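Local coordinates for scaffolding protein (Clostridium cellulolyticum, PDB 1G43) that probably binds crystalline cellulose through its family IIIa carbohydrate-binding module, so tethering the cellulosome of the bacterium to its substrate, at residues Ser7-Asn11 with Met141-Ile146; Ser19-Tyr23 with Thr116-Arg120; Ala24-Asn30 with Gly110-Thr116; Gly63-Gly67 with Ala103-Pro107. One frame throughout, in Å; residues are numbered along the deposited sequence.

Interaction 1 (Ser7-Asn11 with Met141-Ile146); sequences SVQFN and MDWQKI
In this beta-sandwich module of the CBM3 family, the edge of strand 6-11 is met by the loop that leads to strand 147-150, and F10 has the largest share of the contact, 106 of the 381 Å² buried, followed by M141 with 73 Å² and I146 with 59 Å². Residues 7-11 are in beta conformation, while 141-146 form no regular element and pair with the strand in a single antiparallel bridge. F10 and M141 make the hydrogen-bonded pair, CA to CA 5.3 Å, with F10 N to M141 O at 2.9 Å and M141 N to F10 O at 2.8 Å; M141 O also receives a CA-H...O contact from Q9 CA at 3.4 Å. The M141 CA-to-CB bond points away (chi1 p), yet M141 CG lies 3.7 Å from F10 O. The F10 side chain (chi1 t, chi2 93°) points toward the loop. W143 CD1 lies over one face of its ring, 3.7 Å from F10 CD2; the ring centroids (five-membered for W143) are 5.1 Å apart. I146 points back toward the strand, I146 CG2 4.3 Å from F10 CD1 and I146 CD1 3.8 Å from V8 CG1. Y45 of strand 41-47 touches both F10 and I146, which places them between the two sheets. Water 1 fills the gap beside the bridge, 2.9 Å from V8 O, 2.7 Å from W143 N and 2.7 Å from W143 O.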
loop_
_atom_site.group_PDB
_atom_site.type_symbol
_atom_site.label_atom_id
_atom_site.label_comp_id
_atom_site.label_asym_id
_atom_site.label_seq_id
_atom_site.Cartn_x
_atom_site.Cartn_y
_atom_site.Cartn_z
ATOM N N SER A 7 -1.941 -6.627 -10.884
ATOM C CA SER A 7 -2.922 -5.578 -11.085
ATOM C C SER A 7 -3.240 -5.126 -9.656
ATOM O O SER A 7 -3.222 -5.952 -8.742
ATOM C CB SER A 7 -4.168 -6.193 -11.731
ATOM O OG SER A 7 -5.289 -5.307 -11.708
ATOM N N VAL A 8 -3.542 -3.853 -9.436
ATOM C CA VAL A 8 -3.860 -3.434 -8.063
ATOM C C VAL A 8 -5.071 -2.511 -7.894
ATOM O O VAL A 8 -5.265 -1.580 -8.671
ATOM C CB VAL A 8 -2.660 -2.728 -7.402
ATOM C CG1 VAL A 8 -3.051 -2.290 -5.971
ATOM C CG2 VAL A 8 -1.440 -3.648 -7.400
ATOM N N GLN A 9 -5.892 -2.782 -6.896
ATOM C CA GLN A 9 -7.034 -1.931 -6.617
ATOM C C GLN A 9 -6.827 -1.285 -5.263
ATOM O O GLN A 9 -6.119 -1.827 -4.399
ATOM C CB GLN A 9 -8.331 -2.715 -6.646
ATOM C CG GLN A 9 -8.890 -2.854 -8.034
ATOM C CD GLN A 9 -10.239 -3.518 -8.027
ATOM O OE1 GLN A 9 -10.392 -4.656 -7.561
ATOM N NE2 GLN A 9 -11.232 -2.819 -8.525
ATOM N N PHE A 10 -7.466 -0.137 -5.066
ATOM C CA PHE A 10 -7.278 0.632 -3.857
ATOM C C PHE A 10 -8.578 1.214 -3.300
ATOM O O PHE A 10 -9.552 1.341 -4.021
ATOM C CB PHE A 10 -6.285 1.746 -4.203
ATOM C CG PHE A 10 -6.130 2.796 -3.147
ATOM C CD1 PHE A 10 -5.142 2.695 -2.193
ATOM C CD2 PHE A 10 -6.953 3.903 -3.135
ATOM C CE1 PHE A 10 -4.962 3.700 -1.220
ATOM C CE2 PHE A 10 -6.793 4.897 -2.187
ATOM C CZ PHE A 10 -5.795 4.801 -1.225
ATOM N N ASN A 11 -8.582 1.540 -2.006
ATOM C CA ASN A 11 -9.726 2.165 -1.326
ATOM C C ASN A 11 -9.238 2.634 0.041
ATOM O O ASN A 11 -8.257 2.099 0.558
ATOM C CB ASN A 11 -10.938 1.187 -1.210
ATOM C CG ASN A 11 -11.116 0.548 0.194
ATOM O OD1 ASN A 11 -11.294 1.234 1.209
ATOM N ND2 ASN A 11 -11.105 -0.787 0.236
ATOM N N MET A 141 -11.028 0.448 -6.285
ATOM C CA MET A 141 -11.052 0.997 -7.625
ATOM C C MET A 141 -9.629 1.022 -8.197
ATOM O O MET A 141 -8.657 0.949 -7.454
ATOM C CB MET A 141 -11.621 2.409 -7.593
ATOM C CG MET A 141 -10.737 3.411 -6.862
ATOM S SD MET A 141 -11.551 5.020 -6.888
ATOM C CE MET A 141 -10.189 6.125 -7.215
ATOM N N ASP A 142 -9.508 1.136 -9.514
ATOM C CA ASP A 142 -8.201 1.195 -10.161
ATOM C C ASP A 142 -7.681 2.597 -9.924
ATOM O O ASP A 142 -8.190 3.543 -10.515
ATOM C CB ASP A 142 -8.341 0.976 -11.666
ATOM C CG ASP A 142 -6.998 1.028 -12.394
ATOM O OD1 ASP A 142 -6.134 0.133 -12.187
ATOM O OD2 ASP A 142 -6.805 1.978 -13.184
ATOM N N TRP A 143 -6.690 2.740 -9.058
ATOM C CA TRP A 143 -6.139 4.048 -8.752
ATOM C C TRP A 143 -4.644 3.945 -9.056
ATOM O O TRP A 143 -3.878 3.249 -8.386
ATOM C CB TRP A 143 -6.430 4.391 -7.279
ATOM C CG TRP A 143 -5.823 5.674 -6.746
ATOM C CD1 TRP A 143 -4.985 5.790 -5.680
ATOM C CD2 TRP A 143 -6.035 7.017 -7.234
ATOM N NE1 TRP A 143 -4.659 7.110 -5.470
ATOM C CE2 TRP A 143 -5.287 7.883 -6.408
ATOM C CE3 TRP A 143 -6.784 7.565 -8.284
ATOM C CZ2 TRP A 143 -5.258 9.269 -6.599
ATOM C CZ3 TRP A 143 -6.758 8.951 -8.481
ATOM C CH2 TRP A 143 -6.000 9.783 -7.646
ATOM N N GLN A 144 -4.259 4.662 -10.098
ATOM C CA GLN A 144 -2.896 4.688 -10.605
ATOM C C GLN A 144 -1.896 5.536 -9.825
ATOM O O GLN A 144 -0.715 5.617 -10.207
ATOM C CB GLN A 144 -2.939 5.189 -12.041
ATOM C CG GLN A 144 -1.813 4.689 -12.876
ATOM C CD GLN A 144 -2.147 3.374 -13.535
ATOM O OE1 GLN A 144 -3.270 2.827 -13.364
ATOM N NE2 GLN A 144 -1.184 2.844 -14.300
ATOM N N LYS A 145 -2.352 6.184 -8.755
ATOM C CA LYS A 145 -1.446 7.017 -7.971
ATOM C C LYS A 145 -0.744 6.287 -6.805
ATOM O O LYS A 145 -0.135 6.908 -5.921
ATOM C CB LYS A 145 -2.159 8.271 -7.452
ATOM C CG LYS A 145 -2.499 9.322 -8.503
ATOM C CD LYS A 145 -1.279 9.735 -9.275
ATOM C CE LYS A 145 -1.429 11.130 -9.882
ATOM N NZ LYS A 145 -1.350 12.170 -8.808
ATOM N N ILE A 146 -0.838 4.966 -6.794
ATOM C CA ILE A 146 -0.128 4.203 -5.784
ATOM C C ILE A 146 0.740 3.254 -6.589
ATOM O O ILE A 146 0.462 2.999 -7.766
ATOM C CB ILE A 146 -1.080 3.461 -4.828
ATOM C CG1 ILE A 146 -2.271 2.877 -5.576
ATOM C CG2 ILE A 146 -1.522 4.409 -3.715
ATOM C CD1 ILE A 146 -2.096 1.420 -5.932
HETATM O O HOH W 1 -5.234 1.081 -7.529
#

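Interaction 2 (Ser19-Tyr23 with Thr116-Arg120); sequences SNSIY and TRFAR
In one sheet of the beta-sandwich, I22 and Y23 of strand 18-30, after N20 in a loop, run antiparallel to 116-120, the end-to-end directions of 20-23 and 116-120 lying 163° apart. I22 and F118 are a hydrogen-bonded pair (CA to CA 5.5 Å), with I22 N to F118 O 2.9 Å and F118 N to I22 O 3.0 Å; Y23 and R117 are the next, non-hydrogen-bonded pair (CA to CA 4.3 Å). Where regular pairing ends, water 2 links N20 O (2.6 Å) and R120 N (2.7 Å). Among apolar contacts, I22 (chi1 m) sits over the F118 ring (chi1 p) in a CH-pi contact, I22 CB 3.9 Å from the centroid and 21° off the normal, and I22 CG2 is 3.6 Å from F118 CE1. On the other face Y23 CE2 meets R117 CD at 4.0 Å, while the R117 guanidinium reaches D60 and W58 by salt bridge and cation-pi. Strand 55-66 flanks 116-120 through backbone hydrogen bonds of R117 with W58 and A119 with T56, and F118 meets the rings of Y47 and F81.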
loop_
_atom_site.group_PDB
_atom_site.type_symbol
_atom_site.label_atom_id
_atom_site.label_comp_id
_atom_site.label_asym_id
_atom_site.label_seq_id
_atom_site.Cartn_x
_atom_site.Cartn_y
_atom_site.Cartn_z
ATOM N N SER A 19 -7.923 14.320 8.563
ATOM C CA SER A 19 -8.119 13.105 9.337
ATOM C C SER A 19 -6.882 12.808 10.141
ATOM O O SER A 19 -5.772 13.163 9.731
ATOM C CB SER A 19 -8.401 11.941 8.361
ATOM O OG SER A 19 -8.445 10.657 8.973
ATOM N N ASN A 20 -7.053 12.179 11.292
ATOM C CA ASN A 20 -5.890 11.825 12.089
ATOM C C ASN A 20 -5.414 10.398 11.782
ATOM O O ASN A 20 -4.554 9.878 12.456
ATOM C CB ASN A 20 -6.178 11.968 13.563
ATOM C CG ASN A 20 -7.393 11.186 13.995
ATOM O OD1 ASN A 20 -7.796 10.204 13.351
ATOM N ND2 ASN A 20 -7.972 11.598 15.113
ATOM N N SER A 21 -5.997 9.778 10.764
ATOM C CA SER A 21 -5.607 8.433 10.319
ATOM C C SER A 21 -5.571 8.441 8.809
ATOM O O SER A 21 -6.423 9.048 8.164
ATOM C CB SER A 21 -6.623 7.361 10.706
ATOM O OG SER A 21 -6.525 6.991 12.042
ATOM N N ILE A 22 -4.595 7.773 8.237
ATOM C CA ILE A 22 -4.539 7.666 6.801
ATOM C C ILE A 22 -4.765 6.176 6.567
ATOM O O ILE A 22 -4.080 5.333 7.166
ATOM C CB ILE A 22 -3.178 8.172 6.266
ATOM C CG1 ILE A 22 -3.022 9.634 6.704
ATOM C CG2 ILE A 22 -3.079 7.969 4.752
ATOM C CD1 ILE A 22 -2.032 10.523 5.926
ATOM N N TYR A 23 -5.760 5.840 5.755
ATOM C CA TYR A 23 -6.028 4.441 5.469
ATOM C C TYR A 23 -5.483 4.166 4.096
ATOM O O TYR A 23 -5.477 5.065 3.278
ATOM C CB TYR A 23 -7.529 4.140 5.478
ATOM C CG TYR A 23 -8.189 4.366 6.822
ATOM C CD1 TYR A 23 -8.458 5.657 7.280
ATOM C CD2 TYR A 23 -8.470 3.300 7.663
ATOM C CE1 TYR A 23 -8.977 5.867 8.528
ATOM C CE2 TYR A 23 -8.987 3.505 8.909
ATOM C CZ TYR A 23 -9.235 4.787 9.337
ATOM O OH TYR A 23 -9.741 4.994 10.599
ATOM N N THR A 116 -4.346 -1.462 5.648
ATOM C CA THR A 116 -3.422 -0.767 6.516
ATOM C C THR A 116 -3.862 0.647 6.857
ATOM O O THR A 116 -4.711 1.260 6.184
ATOM C CB THR A 116 -2.032 -0.632 5.846
ATOM O OG1 THR A 116 -2.078 0.446 4.900
ATOM C CG2 THR A 116 -1.647 -1.916 5.090
ATOM N N ARG A 117 -3.248 1.162 7.916
ATOM C CA ARG A 117 -3.501 2.517 8.335
ATOM C C ARG A 117 -2.320 3.001 9.155
ATOM O O ARG A 117 -1.521 2.203 9.645
ATOM C CB ARG A 117 -4.817 2.610 9.142
ATOM C CG ARG A 117 -4.727 2.261 10.642
ATOM C CD ARG A 117 -6.120 2.102 11.267
ATOM N NE ARG A 117 -6.119 0.969 12.175
ATOM C CZ ARG A 117 -6.081 1.065 13.490
ATOM N NH1 ARG A 117 -6.060 2.256 14.076
ATOM N NH2 ARG A 117 -6.018 -0.029 14.217
ATOM N N PHE A 118 -2.188 4.309 9.254
ATOM C CA PHE A 118 -1.151 4.875 10.073
ATOM C C PHE A 118 -1.594 6.241 10.610
ATOM O O PHE A 118 -2.449 6.903 10.035
ATOM C CB PHE A 118 0.201 4.949 9.342
ATOM C CG PHE A 118 0.231 5.863 8.169
ATOM C CD1 PHE A 118 -0.154 5.416 6.911
ATOM C CD2 PHE A 118 0.718 7.151 8.295
ATOM C CE1 PHE A 118 -0.042 6.239 5.789
ATOM C CE2 PHE A 118 0.835 7.987 7.186
ATOM C CZ PHE A 118 0.455 7.526 5.924
ATOM N N ALA A 119 -1.020 6.636 11.738
ATOM C CA ALA A 119 -1.394 7.891 12.379
ATOM C C ALA A 119 -0.222 8.431 13.185
ATOM O O ALA A 119 0.779 7.734 13.393
ATOM C CB ALA A 119 -2.595 7.643 13.285
ATOM N N ARG A 120 -0.323 9.680 13.613
ATOM C CA ARG A 120 0.745 10.233 14.418
ATOM C C ARG A 120 0.518 9.745 15.834
ATOM O O ARG A 120 -0.618 9.446 16.236
ATOM C CB ARG A 120 0.731 11.758 14.398
ATOM C CG ARG A 120 1.022 12.384 13.059
ATOM C CD ARG A 120 0.589 13.813 13.081
ATOM N NE ARG A 120 0.769 14.450 11.792
ATOM C CZ ARG A 120 0.246 15.623 11.462
ATOM N NH1 ARG A 120 -0.494 16.276 12.340
ATOM N NH2 ARG A 120 0.462 16.141 10.254
HETATM O O HOH W 2 -2.583 11.206 13.596
#

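Interaction 3 (Ala24-Asn30 with Gly110-Thr116); sequences ARFKVTN and GSIEIQT
Side chains of 24-29 and 111-116 alternate between two faces of this antiparallel pair of beta-sandwich strands, whose axes approach to 4.6 Å at 165°. A24/T116, F26/I114 and V28/I112 are hydrogen-bonded pairs, with I114 N to F26 O 2.8 Å, and N30 N to G110 O, also 2.8 Å, extends the series. A24, F26 (m), V28 (t), I112 (t), I114 (m) and T116 line the inner, mainly apolar face, V28 CB lying 3.6 Å from I112 CG2. T116 takes the p rotamer, T116 OG1 donating to A24 O at 2.7 Å. The other face is polar. R25 (m) lies alongside Q115 (m), R25 CD to Q115 NE2 3.4 Å; K27, t at chi1 but bent at chi3 and chi4, brings K27 NZ to a long 3.7 Å salt bridge with E113 OE1; and T29 OG1 hydrogen-bonds S111 OG at 3.0 Å. The extended E113 also hydrogen-bonds Y140. Strand 6-11 flanks 24-30, strand 55-66 flanks 111-116, and L41 and L43 of strand 41-47 pack on the inner face.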
loop_
_atom_site.group_PDB
_atom_site.type_symbol
_atom_site.label_atom_id
_atom_site.label_comp_id
_atom_site.label_asym_id
_atom_site.label_seq_id
_atom_site.Cartn_x
_atom_site.Cartn_y
_atom_site.Cartn_z
ATOM N N ALA A 24 -5.023 2.933 3.860
ATOM C CA ALA A 24 -4.489 2.506 2.578
ATOM C C ALA A 24 -4.779 1.008 2.458
ATOM O O ALA A 24 -4.167 0.192 3.150
ATOM C CB ALA A 24 -3.015 2.754 2.518
ATOM N N ARG A 25 -5.719 0.641 1.592
ATOM C CA ARG A 25 -6.065 -0.768 1.428
ATOM C C ARG A 25 -5.856 -1.191 0.002
ATOM O O ARG A 25 -6.281 -0.513 -0.917
ATOM C CB ARG A 25 -7.506 -0.990 1.854
ATOM C CG ARG A 25 -7.715 -0.555 3.308
ATOM C CD ARG A 25 -9.158 -0.284 3.571
ATOM N NE ARG A 25 -9.403 0.042 4.966
ATOM C CZ ARG A 25 -10.594 0.401 5.434
ATOM N NH1 ARG A 25 -11.630 0.476 4.616
ATOM N NH2 ARG A 25 -10.741 0.685 6.714
ATOM N N PHE A 26 -5.207 -2.327 -0.186
ATOM C CA PHE A 26 -4.919 -2.808 -1.526
ATOM C C PHE A 26 -5.403 -4.213 -1.797
ATOM O O PHE A 26 -5.356 -5.076 -0.926
ATOM C CB PHE A 26 -3.411 -2.817 -1.787
ATOM C CG PHE A 26 -2.693 -1.599 -1.328
ATOM C CD1 PHE A 26 -2.300 -1.463 -0.001
ATOM C CD2 PHE A 26 -2.379 -0.587 -2.225
ATOM C CE1 PHE A 26 -1.597 -0.325 0.429
ATOM C CE2 PHE A 26 -1.682 0.549 -1.809
ATOM C CZ PHE A 26 -1.288 0.684 -0.483
ATOM N N LYS A 27 -5.874 -4.437 -3.018
ATOM C CA LYS A 27 -6.261 -5.783 -3.429
ATOM C C LYS A 27 -5.308 -6.007 -4.599
ATOM O O LYS A 27 -5.453 -5.406 -5.651
ATOM C CB LYS A 27 -7.723 -5.854 -3.870
ATOM C CG LYS A 27 -8.298 -7.263 -3.656
ATOM C CD LYS A 27 -9.657 -7.471 -4.323
ATOM C CE LYS A 27 -10.796 -7.058 -3.379
ATOM N NZ LYS A 27 -10.733 -7.790 -2.041
ATOM N N VAL A 28 -4.286 -6.823 -4.373
ATOM C CA VAL A 28 -3.262 -7.102 -5.367
ATOM C C VAL A 28 -3.527 -8.437 -6.060
ATOM O O VAL A 28 -3.723 -9.471 -5.405
ATOM C CB VAL A 28 -1.852 -7.129 -4.704
ATOM C CG1 VAL A 28 -0.806 -7.555 -5.714
ATOM C CG2 VAL A 28 -1.493 -5.747 -4.147
ATOM N N THR A 29 -3.569 -8.398 -7.394
ATOM C CA THR A 29 -3.815 -9.600 -8.183
ATOM C C THR A 29 -2.620 -10.012 -9.022
ATOM O O THR A 29 -2.054 -9.208 -9.776
ATOM C CB THR A 29 -4.993 -9.418 -9.107
ATOM O OG1 THR A 29 -6.169 -9.220 -8.326
ATOM C CG2 THR A 29 -5.169 -10.655 -9.979
ATOM N N ASN A 30 -2.244 -11.274 -8.872
ATOM C CA ASN A 30 -1.118 -11.854 -9.601
ATOM C C ASN A 30 -1.606 -12.115 -11.015
ATOM O O ASN A 30 -2.373 -13.035 -11.257
ATOM C CB ASN A 30 -0.692 -13.170 -8.923
ATOM C CG ASN A 30 0.571 -13.792 -9.541
ATOM O OD1 ASN A 30 1.010 -13.434 -10.645
ATOM N ND2 ASN A 30 1.147 -14.745 -8.826
ATOM N N GLY A 110 -3.958 -15.376 -8.388
ATOM C CA GLY A 110 -4.445 -15.194 -7.023
ATOM C C GLY A 110 -4.523 -13.716 -6.581
ATOM O O GLY A 110 -3.970 -12.819 -7.231
ATOM N N SER A 111 -5.205 -13.467 -5.461
ATOM C CA SER A 111 -5.353 -12.110 -4.904
ATOM C C SER A 111 -5.001 -12.013 -3.428
ATOM O O SER A 111 -5.344 -12.888 -2.646
ATOM C CB SER A 111 -6.795 -11.628 -5.019
ATOM O OG SER A 111 -7.100 -11.268 -6.335
ATOM N N ILE A 112 -4.328 -10.941 -3.041
ATOM C CA ILE A 112 -4.049 -10.731 -1.641
ATOM C C ILE A 112 -4.652 -9.373 -1.255
ATOM O O ILE A 112 -4.476 -8.379 -1.962
ATOM C CB ILE A 112 -2.520 -10.748 -1.337
ATOM C CG1 ILE A 112 -2.299 -10.584 0.179
ATOM C CG2 ILE A 112 -1.802 -9.695 -2.189
ATOM C CD1 ILE A 112 -0.828 -10.564 0.581
ATOM N N GLU A 113 -5.387 -9.342 -0.149
ATOM C CA GLU A 113 -5.982 -8.107 0.334
ATOM C C GLU A 113 -5.155 -7.641 1.524
ATOM O O GLU A 113 -4.863 -8.412 2.423
ATOM C CB GLU A 113 -7.431 -8.320 0.743
ATOM C CG GLU A 113 -8.077 -7.029 1.234
ATOM C CD GLU A 113 -9.557 -7.176 1.559
ATOM O OE1 GLU A 113 -10.077 -8.320 1.531
ATOM O OE2 GLU A 113 -10.199 -6.145 1.844
ATOM N N ILE A 114 -4.770 -6.372 1.509
ATOM C CA ILE A 114 -3.924 -5.804 2.542
ATOM C C ILE A 114 -4.501 -4.487 3.053
ATOM O O ILE A 114 -4.461 -3.485 2.345
ATOM C CB ILE A 114 -2.529 -5.556 1.966
ATOM C CG1 ILE A 114 -2.011 -6.839 1.322
ATOM C CG2 ILE A 114 -1.586 -5.095 3.051
ATOM C CD1 ILE A 114 -0.617 -6.727 0.788
ATOM N N GLN A 115 -5.020 -4.485 4.278
ATOM C CA GLN A 115 -5.629 -3.284 4.842
ATOM C C GLN A 115 -4.746 -2.704 5.893
ATOM O O GLN A 115 -4.434 -3.350 6.881
ATOM C CB GLN A 115 -7.025 -3.572 5.390
ATOM C CG GLN A 115 -7.951 -4.116 4.295
ATOM C CD GLN A 115 -9.410 -4.214 4.730
ATOM O OE1 GLN A 115 -9.763 -4.984 5.617
ATOM N NE2 GLN A 115 -10.264 -3.427 4.094
ATOM N N THR A 116 -4.346 -1.462 5.648
ATOM C CA THR A 116 -3.422 -0.767 6.516
ATOM C C THR A 116 -3.862 0.647 6.857
ATOM O O THR A 116 -4.711 1.260 6.184
ATOM C CB THR A 116 -2.032 -0.632 5.846
ATOM O OG1 THR A 116 -2.078 0.446 4.900
ATOM C CG2 THR A 116 -1.647 -1.916 5.090
HETATM O O HOH W 3 -7.306 -0.490 6.970
#

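Interaction 4 (Gly63-Gly67 with Ala103-Pro107); sequences GYMSG and AGSLP
Y64 reaches with its ring across to the turn at A103 and G104, taking 89 of the 243 Å² buried where the end of sandwich strand 55-66 meets the short strand 105-106. No beta bridge joins the two segments; the nearest CA atoms, those of S66 and P107, are 6.7 Å apart. With an extended backbone, chi1 p and chi2 89°, Y64 sends its hydroxyl to A103 O, Y64 OH donating over 3.0 Å. G104 CA lies 3.2 Å from Y64 OH, near the ring plane. G104 has phi/psi of 128/-166, which by itself calls for glycine, and an ideal CB would fall only 1.8 Å from Y64 OH. L106 CD1 meets Y64 CB at 4.2 Å, and L38 touches both side chains. Further along, P107 CD packs 3.8 Å from M65 O. Strand 105-106 itself pairs with strand 36-37, L106 hydrogen-bonding I36, so this contact ties that two-stranded sheet to the larger one. Water 4 spans the remaining gap, 3.2 Å from S66 OG and 3.3 Å from S105 N.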
loop_
_atom_site.group_PDB
_atom_site.type_symbol
_atom_site.label_atom_id
_atom_site.label_comp_id
_atom_site.label_asym_id
_atom_site.label_seq_id
_atom_site.Cartn_x
_atom_site.Cartn_y
_atom_site.Cartn_z
ATOM N N GLY A 63 -4.781 -11.142 3.874
ATOM C CA GLY A 63 -5.021 -12.549 3.639
ATOM C C GLY A 63 -5.158 -12.941 2.189
ATOM O O GLY A 63 -5.322 -12.080 1.309
ATOM N N TYR A 64 -5.069 -14.254 1.944
ATOM C CA TYR A 64 -5.203 -14.797 0.593
ATOM C C TYR A 64 -5.406 -16.313 0.550
ATOM O O TYR A 64 -5.139 -17.041 1.507
ATOM C CB TYR A 64 -4.002 -14.410 -0.270
ATOM C CG TYR A 64 -2.710 -15.072 0.146
ATOM C CD1 TYR A 64 -2.334 -16.311 -0.383
ATOM C CD2 TYR A 64 -1.871 -14.474 1.075
ATOM C CE1 TYR A 64 -1.146 -16.934 0.009
ATOM C CE2 TYR A 64 -0.696 -15.083 1.466
ATOM C CZ TYR A 64 -0.333 -16.311 0.928
ATOM O OH TYR A 64 0.863 -16.893 1.289
ATOM N N MET A 65 -5.885 -16.765 -0.601
ATOM C CA MET A 65 -6.176 -18.158 -0.866
ATOM C C MET A 65 -4.995 -18.844 -1.507
ATOM O O MET A 65 -4.427 -18.345 -2.481
ATOM C CB MET A 65 -7.382 -18.244 -1.793
ATOM C CG MET A 65 -8.661 -17.819 -1.104
ATOM S SD MET A 65 -9.127 -19.132 0.025
ATOM C CE MET A 65 -10.031 -20.173 -1.231
ATOM N N SER A 66 -4.611 -19.978 -0.931
ATOM C CA SER A 66 -3.506 -20.788 -1.441
ATOM C C SER A 66 -4.216 -22.111 -1.702
ATOM O O SER A 66 -4.546 -22.841 -0.759
ATOM C CB SER A 66 -2.440 -20.961 -0.354
ATOM O OG SER A 66 -1.143 -21.152 -0.900
ATOM N N GLY A 67 -4.509 -22.408 -2.968
ATOM C CA GLY A 67 -5.202 -23.655 -3.250
ATOM C C GLY A 67 -6.576 -23.482 -2.628
ATOM O O GLY A 67 -7.280 -22.538 -2.978
ATOM N N ALA A 103 5.864 -14.816 4.311
ATOM C CA ALA A 103 4.464 -14.497 4.079
ATOM C C ALA A 103 3.820 -15.616 3.257
ATOM O O ALA A 103 2.672 -16.020 3.516
ATOM C CB ALA A 103 4.354 -13.174 3.339
ATOM N N GLY A 104 4.565 -16.125 2.272
ATOM C CA GLY A 104 4.042 -17.181 1.407
ATOM C C GLY A 104 4.181 -16.853 -0.071
ATOM O O GLY A 104 4.923 -15.949 -0.457
ATOM N N SER A 105 3.488 -17.598 -0.924
ATOM C CA SER A 105 3.582 -17.325 -2.360
ATOM C C SER A 105 2.174 -17.099 -2.878
ATOM O O SER A 105 1.244 -17.816 -2.521
ATOM C CB SER A 105 4.240 -18.502 -3.099
ATOM O OG SER A 105 5.146 -18.054 -4.117
ATOM N N LEU A 106 2.010 -16.069 -3.694
ATOM C CA LEU A 106 0.703 -15.766 -4.243
ATOM C C LEU A 106 0.608 -16.541 -5.547
ATOM O O LEU A 106 1.396 -16.350 -6.463
ATOM C CB LEU A 106 0.563 -14.274 -4.483
ATOM C CG LEU A 106 -0.796 -13.773 -4.989
ATOM C CD1 LEU A 106 -1.905 -13.980 -3.916
ATOM C CD2 LEU A 106 -0.660 -12.312 -5.344
ATOM N N PRO A 107 -0.365 -17.438 -5.646
ATOM C CA PRO A 107 -0.505 -18.227 -6.873
ATOM C C PRO A 107 -0.959 -17.408 -8.086
ATOM O O PRO A 107 -1.715 -16.434 -7.955
ATOM C CB PRO A 107 -1.545 -19.282 -6.492
ATOM C CG PRO A 107 -1.566 -19.256 -4.939
ATOM C CD PRO A 107 -1.396 -17.792 -4.662
HETATM O O HOH W 4 1.781 -20.183 0.089
#

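Overall arrangement
Interactions 2 and 3 are consecutive parts of one strand pair, 18-30 with 111-120; they share T116, centres 18 Å apart. Strand 6-11 of interaction 1 pairs with strand 18-30 beside interaction 3, S7 N to T29 O 2.8 Å and Q9 N to K27 O 2.9 Å. Across strand 111-120, G63 N to E113 O at 3.1 Å ties in interaction 4, and N30 ND2 to L106 O at 2.9 Å gives a second link at strand 18-30. Interactions 2 and 4 lie on opposite sides of the chain's centre, centres 27 Å apart. The bound calcium lies about 6 Å from the I22 side chain (interaction 2) and about 13 Å from that of W143 (interaction 1).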